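Beta-d-glucoside glucohydrolase (Hypocrea jecorina, PDB 3ZZ1) probably hydrolyses terminal, non-reducing beta-D-glucosyl residues to release beta-D-glucose, acting in cellulose degradation as a secreted family 3 beta-glucosidase. Local coordinates at residues 158-163 against 216-221; 314-319 against 388-393; 404-409 against 517-522. One frame throughout, in Å; residues are numbered along the deposited sequence. Where two conformers were deposited one is given.

Overall arrangement
From the N terminus, contact 1 comes first: it closes a loop of 52 intervening residues between the end of strand 154-160 and the start of helix 216-226, within the TIM-barrel-type N-terminal part. Contact 2 follows, closing 68 residues and bringing the loop ahead of helix 320-329 against the loop ahead of helix 395-404 of the C-terminal region. Contact 3 spans the longest interval, 107 residues, and pairs the C-terminal ends of helices 395-404 and 510-518. The three loops run in series, so none nests or crosses. Contacts 1 and 2 lie on opposite sides of the chain's centre, their centres about 35 Å apart; those of contacts 2 and 3 are about 25 Å apart.

Contact 1: residues 158-163 against 216-221; sequences KHYILN and QYTLQT
Y160 carries most of the contact, reaching from the end of strand 154-160 to the first turn of helix 216-226. Its CG is anti to the backbone N (chi1 -174°), which sends the ring outward until OH donates to T218 O at 2.6 Å. This donor stands well out of the carbonyl plane, at a C=O...donor angle of 122°, so the phenol comes at the carbonyl from above its plane, not along a lone pair. L219 meets the ring at its edge, CD2 to CD2 of Y160 at 4.1 Å, an apolar partner for the carbon rim of a residue whose OH makes the polar bond. A phenylalanine here, lacking the OH, would probably cost the strand end its direct bond to helix 216-226 and leave only apolar and water-mediated contacts between them. A water 2.8 Å from T218 OG1 also gives a weak bond to Y160 O. Next comes I161, joined through a cis peptide; its CG2 sits over the Y160 ring, 4.2 Å above the ring plane, and also meets T218 CG2 at 4.5 Å. With F189 of helix 178-194 meeting the Y160 ring edge-to-face, the arrangement is the strand-to-helix packing of successive beta-alpha units in a TIM-barrel domain.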
loop_
_atom_site.group_PDB
_atom_site.type_symbol
_atom_site.label_atom_id
_atom_site.label_comp_id
_atom_site.label_asym_id
_atom_site.label_seq_id
_atom_site.Cartn_x
_atom_site.Cartn_y
_atom_site.Cartn_z
ATOM N N LYS A 158 -5.905 0.488 7.691
ATOM C CA LYS A 158 -4.902 0.430 8.757
ATOM C C LYS A 158 -3.571 1.004 8.244
ATOM O O LYS A 158 -3.399 1.127 7.039
ATOM C CB LYS A 158 -4.740 -1.020 9.245
ATOM C CG LYS A 158 -4.111 -1.977 8.225
ATOM C CD LYS A 158 -4.039 -3.406 8.744
ATOM C CE LYS A 158 -3.046 -4.233 7.935
ATOM N NZ LYS A 158 -3.172 -5.690 8.239
ATOM N N HIS A 159 -2.635 1.396 9.110
ATOM C CA HIS A 159 -2.783 1.468 10.557
ATOM C C HIS A 159 -2.867 2.940 10.952
ATOM O O HIS A 159 -2.042 3.755 10.531
ATOM C CB HIS A 159 -1.577 0.823 11.246
ATOM C CG HIS A 159 -1.264 -0.559 10.756
ATOM N ND1 HIS A 159 -0.501 -0.795 9.633
ATOM C CD2 HIS A 159 -1.611 -1.776 11.237
ATOM C CE1 HIS A 159 -0.394 -2.097 9.440
ATOM N NE2 HIS A 159 -1.056 -2.715 10.402
ATOM N N TYR A 160 -3.864 3.268 11.769
ATOM C CA TYR A 160 -4.146 4.651 12.137
ATOM C C TYR A 160 -3.620 4.938 13.548
ATOM O O TYR A 160 -4.194 4.469 14.528
ATOM C CB TYR A 160 -5.658 4.887 12.039
ATOM C CG TYR A 160 -6.115 6.313 12.251
ATOM C CD1 TYR A 160 -5.993 7.270 11.239
ATOM C CD2 TYR A 160 -6.688 6.701 13.458
ATOM C CE1 TYR A 160 -6.417 8.583 11.438
ATOM C CE2 TYR A 160 -7.119 8.000 13.664
ATOM C CZ TYR A 160 -6.980 8.937 12.652
ATOM O OH TYR A 160 -7.404 10.228 12.865
ATOM N N ILE A 161 -2.534 5.704 13.680
ATOM C CA ILE A 161 -1.830 6.387 12.584
ATOM C C ILE A 161 -0.374 6.627 13.007
ATOM O O ILE A 161 -0.050 6.541 14.199
ATOM C CB ILE A 161 -2.531 7.734 12.235
ATOM C CG1 ILE A 161 -1.938 8.372 10.975
ATOM C CG2 ILE A 161 -2.540 8.698 13.437
ATOM C CD1 ILE A 161 -2.870 9.321 10.290
ATOM N N LEU A 162 0.495 6.912 12.033
ATOM C CA LEU A 162 1.896 7.316 12.272
ATOM C C LEU A 162 2.827 6.177 12.713
ATOM O O LEU A 162 3.831 6.406 13.403
ATOM C CB LEU A 162 1.979 8.500 13.254
ATOM C CG LEU A 162 1.147 9.771 13.015
ATOM C CD1 LEU A 162 1.263 10.686 14.220
ATOM C CD2 LEU A 162 1.559 10.498 11.744
ATOM N N ASN A 163 2.492 4.964 12.288
ATOM C CA ASN A 163 3.289 3.765 12.539
ATOM C C ASN A 163 4.349 3.617 11.441
ATOM O O ASN A 163 4.335 2.655 10.670
ATOM C CB ASN A 163 2.340 2.555 12.581
ATOM C CG ASN A 163 3.031 1.243 12.959
ATOM O OD1 ASN A 163 2.420 0.176 12.848
ATOM N ND2 ASN A 163 4.292 1.310 13.397
ATOM N N GLN A 216 -8.040 10.465 22.017
ATOM C CA GLN A 216 -9.318 11.118 21.748
ATOM C C GLN A 216 -9.248 12.053 20.539
ATOM O O GLN A 216 -10.156 12.056 19.700
ATOM C CB GLN A 216 -9.822 11.862 22.990
ATOM C CG GLN A 216 -11.275 12.311 22.901
ATOM C CD GLN A 216 -11.760 12.974 24.173
ATOM O OE1 GLN A 216 -12.149 14.144 24.168
ATOM N NE2 GLN A 216 -11.734 12.232 25.274
ATOM N N TYR A 217 -8.175 12.836 20.437
ATOM C CA TYR A 217 -8.032 13.760 19.301
ATOM C C TYR A 217 -8.066 13.047 17.936
ATOM O O TYR A 217 -8.908 13.363 17.092
ATOM C CB TYR A 217 -6.796 14.667 19.430
ATOM C CG TYR A 217 -6.650 15.616 18.253
ATOM C CD1 TYR A 217 -7.534 16.683 18.079
ATOM C CD2 TYR A 217 -5.648 15.430 17.301
ATOM C CE1 TYR A 217 -7.424 17.543 16.991
ATOM C CE2 TYR A 217 -5.521 16.291 16.216
ATOM C CZ TYR A 217 -6.415 17.347 16.065
ATOM O OH TYR A 217 -6.303 18.200 14.983
ATOM N N THR A 218 -7.179 12.077 17.728
ATOM C CA THR A 218 -7.089 11.408 16.421
ATOM C C THR A 218 -8.289 10.500 16.129
ATOM O O THR A 218 -8.807 10.495 15.008
ATOM C CB THR A 218 -5.764 10.620 16.244
ATOM O OG1 THR A 218 -5.609 9.684 17.312
ATOM C CG2 THR A 218 -4.569 11.564 16.226
ATOM N N LEU A 219 -8.733 9.749 17.136
ATOM C CA LEU A 219 -9.866 8.829 16.977
ATOM C C LEU A 219 -11.215 9.541 16.880
ATOM O O LEU A 219 -11.988 9.288 15.960
ATOM C CB LEU A 219 -9.914 7.795 18.112
ATOM C CG LEU A 219 -8.773 6.778 18.262
ATOM C CD1 LEU A 219 -9.036 5.894 19.474
ATOM C CD2 LEU A 219 -8.584 5.920 17.008
ATOM N N GLN A 220 -11.501 10.419 17.835
ATOM C CA GLN A 220 -12.813 11.055 17.889
ATOM C C GLN A 220 -12.874 12.310 17.033
ATOM O O GLN A 220 -13.708 12.404 16.135
ATOM C CB GLN A 220 -13.231 11.359 19.336
ATOM C CG GLN A 220 -14.667 11.859 19.482
ATOM C CD GLN A 220 -15.696 10.836 19.023
ATOM O OE1 GLN A 220 -15.717 9.697 19.490
ATOM N NE2 GLN A 220 -16.551 11.240 18.094
ATOM N N THR A 221 -11.994 13.269 17.308
ATOM C CA THR A 221 -12.055 14.560 16.632
ATOM C C THR A 221 -11.672 14.445 15.158
ATOM O O THR A 221 -12.444 14.851 14.294
ATOM C CB THR A 221 -11.210 15.632 17.358
ATOM O OG1 THR A 221 -11.687 15.773 18.699
ATOM C CG2 THR A 221 -11.317 16.980 16.657
HETATM O O HOH W 1 -5.187 6.979 16.543
#

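Contact 2: residues 314-319 against 388-393; sequences NVQGNH and NYPYFV
Q316 lays its carboxamide against the ring of P390, and this is where the two loops pack closely. OE1 of Q316 is 3.5 Å from P390 CB, while Q316 NE2 is 3.7 Å from the same carbon, so the amide rests on the proline's carbon edge through van der Waals contact. CG of Q316 is anti to the carbonyl carbon (chi1 -67°), and the chain beyond it is extended, which lets a glutamine bridge backbones whose CA atoms at Q316 and P390 stay 9.0 Å apart. Proline offers a rigid apolar surface to it. The contact is looser toward Y391, whose CE1 comes only to 4.2 Å from Q316 OE1, the oxygen lying near the ring plane. The polar end of that tyrosine is engaged elsewhere: OH is hydrogen-bonded to E509. N314, G317 and N318 lie on the exposed side, yet N314 still shapes the loop, since Q316 N donates to N314 OD1 at 3.2 Å, in the carbonyl plane. G317, at positive phi, suits the turn that follows, which H319 N closes onto Q316 O at 3.0 Å. The arrangement is a surface loop-to-loop contact, with an Asx turn leading directly into a type II' beta turn.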
loop_
_atom_site.group_PDB
_atom_site.type_symbol
_atom_site.label_atom_id
_atom_site.label_comp_id
_atom_site.label_asym_id
_atom_site.label_seq_id
_atom_site.Cartn_x
_atom_site.Cartn_y
_atom_site.Cartn_z
ATOM N N ASN A 314 -10.907 -23.945 -2.059
ATOM C CA ASN A 314 -10.217 -23.381 -3.213
ATOM C C ASN A 314 -11.079 -22.284 -3.817
ATOM O O ASN A 314 -12.055 -22.554 -4.528
ATOM C CB ASN A 314 -9.898 -24.458 -4.255
ATOM C CG ASN A 314 -8.985 -23.951 -5.374
ATOM O OD1 ASN A 314 -8.925 -22.750 -5.668
ATOM N ND2 ASN A 314 -8.275 -24.877 -6.011
ATOM N N VAL A 315 -10.704 -21.044 -3.522
ATOM C CA VAL A 315 -11.480 -19.871 -3.921
ATOM C C VAL A 315 -10.766 -19.031 -4.993
ATOM O O VAL A 315 -11.154 -17.892 -5.261
ATOM C CB VAL A 315 -11.818 -18.997 -2.687
ATOM C CG1 VAL A 315 -12.645 -19.798 -1.673
ATOM C CG2 VAL A 315 -10.534 -18.450 -2.026
ATOM N N GLN A 316 -9.735 -19.606 -5.610
ATOM C CA GLN A 316 -8.867 -18.876 -6.539
ATOM C C GLN A 316 -9.556 -18.455 -7.834
ATOM O O GLN A 316 -9.366 -17.328 -8.297
ATOM C CB GLN A 316 -7.608 -19.687 -6.871
ATOM C CG GLN A 316 -6.648 -19.880 -5.702
ATOM C CD GLN A 316 -5.569 -20.896 -6.007
ATOM O OE1 GLN A 316 -4.666 -20.645 -6.806
ATOM N NE2 GLN A 316 -5.656 -22.054 -5.363
ATOM N N GLY A 317 -10.351 -19.355 -8.412
ATOM C CA GLY A 317 -10.899 -19.145 -9.750
ATOM C C GLY A 317 -9.790 -18.779 -10.729
ATOM O O GLY A 317 -8.743 -19.431 -10.759
ATOM N N ASN A 318 -10.020 -17.733 -11.518
ATOM C CA ASN A 318 -9.033 -17.221 -12.463
ATOM C C ASN A 318 -8.416 -15.895 -11.985
ATOM O O ASN A 318 -7.924 -15.101 -12.798
ATOM C CB ASN A 318 -9.685 -17.054 -13.841
ATOM C CG ASN A 318 -8.694 -17.189 -14.984
ATOM O OD1 ASN A 318 -9.065 -17.081 -16.150
ATOM N ND2 ASN A 318 -7.431 -17.424 -14.655
ATOM N N HIS A 319 -8.458 -15.655 -10.672
ATOM C CA HIS A 319 -7.929 -14.415 -10.086
ATOM C C HIS A 319 -6.431 -14.183 -10.342
ATOM O O HIS A 319 -5.956 -13.054 -10.224
ATOM C CB HIS A 319 -8.204 -14.343 -8.575
ATOM C CG HIS A 319 -9.657 -14.245 -8.220
ATOM N ND1 HIS A 319 -10.169 -14.762 -7.051
ATOM C CD2 HIS A 319 -10.706 -13.709 -8.886
ATOM C CE1 HIS A 319 -11.468 -14.533 -7.003
ATOM N NE2 HIS A 319 -11.820 -13.899 -8.107
ATOM N N ASN A 388 0.192 -17.747 2.350
ATOM C CA ASN A 388 0.672 -18.949 1.676
ATOM C C ASN A 388 0.537 -18.842 0.157
ATOM O O ASN A 388 -0.461 -18.318 -0.351
ATOM C CB ASN A 388 -0.132 -20.170 2.133
ATOM C CG ASN A 388 0.102 -20.527 3.587
ATOM O OD1 ASN A 388 -0.852 -20.708 4.345
ATOM N ND2 ASN A 388 1.366 -20.656 3.980
ATOM N N TYR A 389 1.542 -19.350 -0.556
ATOM C CA TYR A 389 1.487 -19.461 -2.007
ATOM C C TYR A 389 0.775 -20.743 -2.422
ATOM O O TYR A 389 1.130 -21.826 -1.961
ATOM C CB TYR A 389 2.895 -19.458 -2.608
ATOM C CG TYR A 389 3.618 -18.139 -2.490
ATOM C CD1 TYR A 389 3.122 -16.988 -3.112
ATOM C CD2 TYR A 389 4.807 -18.042 -1.772
ATOM C CE1 TYR A 389 3.784 -15.770 -3.001
ATOM C CE2 TYR A 389 5.480 -16.837 -1.666
ATOM C CZ TYR A 389 4.965 -15.704 -2.279
ATOM O OH TYR A 389 5.639 -14.514 -2.170
ATOM N N PRO A 390 -0.237 -20.631 -3.295
ATOM C CA PRO A 390 -0.851 -21.844 -3.833
ATOM C C PRO A 390 0.078 -22.495 -4.863
ATOM O O PRO A 390 0.004 -23.699 -5.105
ATOM C CB PRO A 390 -2.127 -21.323 -4.495
ATOM C CG PRO A 390 -1.821 -19.902 -4.848
ATOM C CD PRO A 390 -0.906 -19.404 -3.767
ATOM N N TYR A 391 0.933 -21.671 -5.456
ATOM C CA TYR A 391 1.996 -22.090 -6.367
ATOM C C TYR A 391 2.944 -20.899 -6.460
ATOM O O TYR A 391 2.646 -19.823 -5.923
ATOM C CB TYR A 391 1.434 -22.450 -7.752
ATOM C CG TYR A 391 0.800 -21.282 -8.476
ATOM C CD1 TYR A 391 -0.542 -20.959 -8.273
ATOM C CD2 TYR A 391 1.544 -20.495 -9.358
ATOM C CE1 TYR A 391 -1.130 -19.882 -8.929
ATOM C CE2 TYR A 391 0.975 -19.420 -10.014
ATOM C CZ TYR A 391 -0.366 -19.118 -9.796
ATOM O OH TYR A 391 -0.938 -18.048 -10.443
ATOM N N PHE A 392 4.076 -21.081 -7.133
ATOM C CA PHE A 392 5.014 -19.992 -7.355
ATOM C C PHE A 392 5.811 -20.248 -8.624
ATOM O O PHE A 392 6.477 -21.278 -8.748
ATOM C CB PHE A 392 5.960 -19.823 -6.159
ATOM C CG PHE A 392 6.682 -18.494 -6.132
ATOM C CD1 PHE A 392 7.739 -18.232 -7.011
ATOM C CD2 PHE A 392 6.314 -17.508 -5.219
ATOM C CE1 PHE A 392 8.401 -17.012 -6.992
ATOM C CE2 PHE A 392 6.975 -16.276 -5.185
ATOM C CZ PHE A 392 8.025 -16.028 -6.071
ATOM N N VAL A 393 5.734 -19.303 -9.559
ATOM C CA VAL A 393 6.484 -19.377 -10.812
ATOM C C VAL A 393 7.825 -18.655 -10.662
ATOM O O VAL A 393 7.886 -17.423 -10.713
ATOM C CB VAL A 393 5.689 -18.781 -12.005
ATOM C CG1 VAL A 393 6.418 -19.042 -13.320
ATOM C CG2 VAL A 393 4.280 -19.360 -12.062
#

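Contact 3: residues 404-409 against 517-522; sequences SSQGTQ and VLWGDV
Q406 and W519 each stand directly before the positive-phi glycine, G407 and G520, of a Schellman motif that ends a helix, their CA atoms 11.3 Å apart. Side chains therefore have to span the gap. CG of Q406 sits between the backbone N and the carbonyl carbon (chi1 63°), and the chain then runs extended, bringing the carboxamide to the pyrrole side of the indole. CD of Q406 is 3.6 Å from W519 NE1, and the amide plane is turned 65° from the ring, so the two groups meet at the indole edge without stacking. A long, flexible glutamine can put a polar group there, and tryptophan offers a broad apolar ring with one polar atom on its rim. G407 fits the turn because a CB would press on the carbonyl O of Q406. Around this meeting, Q406 O accepts from K345 NZ, while D521 OD2 forms a salt bridge with R402 NH1. The indole also packs on R402 and A403 of helix 395-404 and on I349 of strand 348-352. The contact thus joins the C-terminal ends of helices 395-404 and 510-518 beside strands 348-352 and 409-413, at one border of the six-stranded sheet.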
loop_
_atom_site.group_PDB
_atom_site.type_symbol
_atom_site.label_atom_id
_atom_site.label_comp_id
_atom_site.label_asym_id
_atom_site.label_seq_id
_atom_site.Cartn_x
_atom_site.Cartn_y
_atom_site.Cartn_z
ATOM N N SER A 404 14.407 -21.930 -24.143
ATOM C CA SER A 404 14.508 -23.250 -24.777
ATOM C C SER A 404 13.604 -23.366 -26.003
ATOM O O SER A 404 13.935 -24.074 -26.961
ATOM C CB SER A 404 14.166 -24.369 -23.785
ATOM O OG SER A 404 15.036 -24.359 -22.666
ATOM N N SER A 405 12.471 -22.663 -25.968
ATOM C CA SER A 405 11.501 -22.678 -27.063
ATOM C C SER A 405 12.007 -21.975 -28.326
ATOM O O SER A 405 11.417 -22.127 -29.394
ATOM C CB SER A 405 10.172 -22.056 -26.615
ATOM O OG SER A 405 10.235 -20.642 -26.652
ATOM N N GLN A 406 13.086 -21.202 -28.200
ATOM C CA GLN A 406 13.682 -20.508 -29.350
ATOM C C GLN A 406 15.108 -20.980 -29.668
ATOM O O GLN A 406 15.792 -20.395 -30.520
ATOM C CB GLN A 406 13.634 -18.986 -29.157
ATOM C CG GLN A 406 14.441 -18.470 -27.969
ATOM C CD GLN A 406 14.391 -16.955 -27.811
ATOM O OE1 GLN A 406 13.523 -16.280 -28.374
ATOM N NE2 GLN A 406 15.326 -16.414 -27.028
ATOM N N GLY A 407 15.545 -22.039 -28.988
ATOM C CA GLY A 407 16.873 -22.608 -29.207
ATOM C C GLY A 407 17.981 -22.010 -28.357
ATOM O O GLY A 407 19.152 -22.344 -28.539
ATOM N N THR A 408 17.616 -21.131 -27.425
ATOM C CA THR A 408 18.589 -20.498 -26.532
ATOM C C THR A 408 19.008 -21.447 -25.404
ATOM O O THR A 408 18.168 -21.987 -24.685
ATOM C CB THR A 408 18.054 -19.162 -25.943
ATOM O OG1 THR A 408 17.682 -18.275 -27.006
ATOM C CG2 THR A 408 19.110 -18.475 -25.079
ATOM N N GLN A 409 20.318 -21.641 -25.274
ATOM C CA GLN A 409 20.915 -22.440 -24.208
ATOM C C GLN A 409 20.962 -21.637 -22.898
ATOM O O GLN A 409 21.391 -20.481 -22.888
ATOM C CB GLN A 409 22.319 -22.872 -24.644
ATOM C CG GLN A 409 23.241 -23.357 -23.534
ATOM C CD GLN A 409 24.686 -23.454 -23.992
ATOM O OE1 GLN A 409 25.057 -24.385 -24.711
ATOM N NE2 GLN A 409 25.508 -22.488 -23.579
ATOM N N VAL A 517 7.961 -9.115 -19.845
ATOM C CA VAL A 517 8.731 -7.886 -20.010
ATOM C C VAL A 517 10.085 -8.136 -20.684
ATOM O O VAL A 517 10.424 -7.454 -21.650
ATOM C CB VAL A 517 8.879 -7.128 -18.661
ATOM C CG1 VAL A 517 9.970 -6.076 -18.729
ATOM C CG2 VAL A 517 7.554 -6.490 -18.270
ATOM N N LEU A 518 10.840 -9.118 -20.184
ATOM C CA LEU A 518 12.185 -9.418 -20.698
ATOM C C LEU A 518 12.209 -9.715 -22.197
ATOM O O LEU A 518 13.108 -9.262 -22.899
ATOM C CB LEU A 518 12.843 -10.574 -19.931
ATOM C CG LEU A 518 13.382 -10.379 -18.504
ATOM C CD1 LEU A 518 14.034 -11.672 -18.033
ATOM C CD2 LEU A 518 14.365 -9.218 -18.383
ATOM N N TRP A 519 11.225 -10.477 -22.673
ATOM C CA TRP A 519 11.126 -10.818 -24.095
ATOM C C TRP A 519 10.280 -9.830 -24.903
ATOM O O TRP A 519 10.137 -9.970 -26.118
ATOM C CB TRP A 519 10.657 -12.265 -24.286
ATOM C CG TRP A 519 11.813 -13.231 -24.435
ATOM C CD1 TRP A 519 12.399 -13.641 -25.608
ATOM C CD2 TRP A 519 12.536 -13.880 -23.381
ATOM N NE1 TRP A 519 13.434 -14.513 -25.345
ATOM C CE2 TRP A 519 13.540 -14.679 -23.988
ATOM C CE3 TRP A 519 12.435 -13.870 -21.984
ATOM C CZ2 TRP A 519 14.433 -15.457 -23.243
ATOM C CZ3 TRP A 519 13.323 -14.650 -21.244
ATOM C CH2 TRP A 519 14.309 -15.430 -21.880
ATOM N N GLY A 520 9.730 -8.831 -24.219
ATOM C CA GLY A 520 8.989 -7.756 -24.869
ATOM C C GLY A 520 7.622 -8.114 -25.418
ATOM O O GLY A 520 7.144 -7.462 -26.343
ATOM N N ASP A 521 6.994 -9.144 -24.857
ATOM C CA ASP A 521 5.589 -9.445 -25.143
ATOM C C ASP A 521 4.739 -8.241 -24.735
ATOM O O ASP A 521 3.775 -7.892 -25.410
ATOM C CB ASP A 521 5.129 -10.695 -24.388
ATOM C CG ASP A 521 5.731 -11.981 -24.941
ATOM O OD1 ASP A 521 6.530 -11.924 -25.900
ATOM O OD2 ASP A 521 5.400 -13.059 -24.412
ATOM N N VAL A 522 5.105 -7.616 -23.620
ATOM C CA VAL A 522 4.599 -6.293 -23.268
ATOM C C VAL A 522 5.789 -5.375 -22.982
ATOM O O VAL A 522 6.865 -5.841 -22.591
ATOM C CB VAL A 522 3.640 -6.321 -22.043
ATOM C CG1 VAL A 522 2.530 -7.350 -22.239
ATOM C CG2 VAL A 522 4.408 -6.594 -20.754
#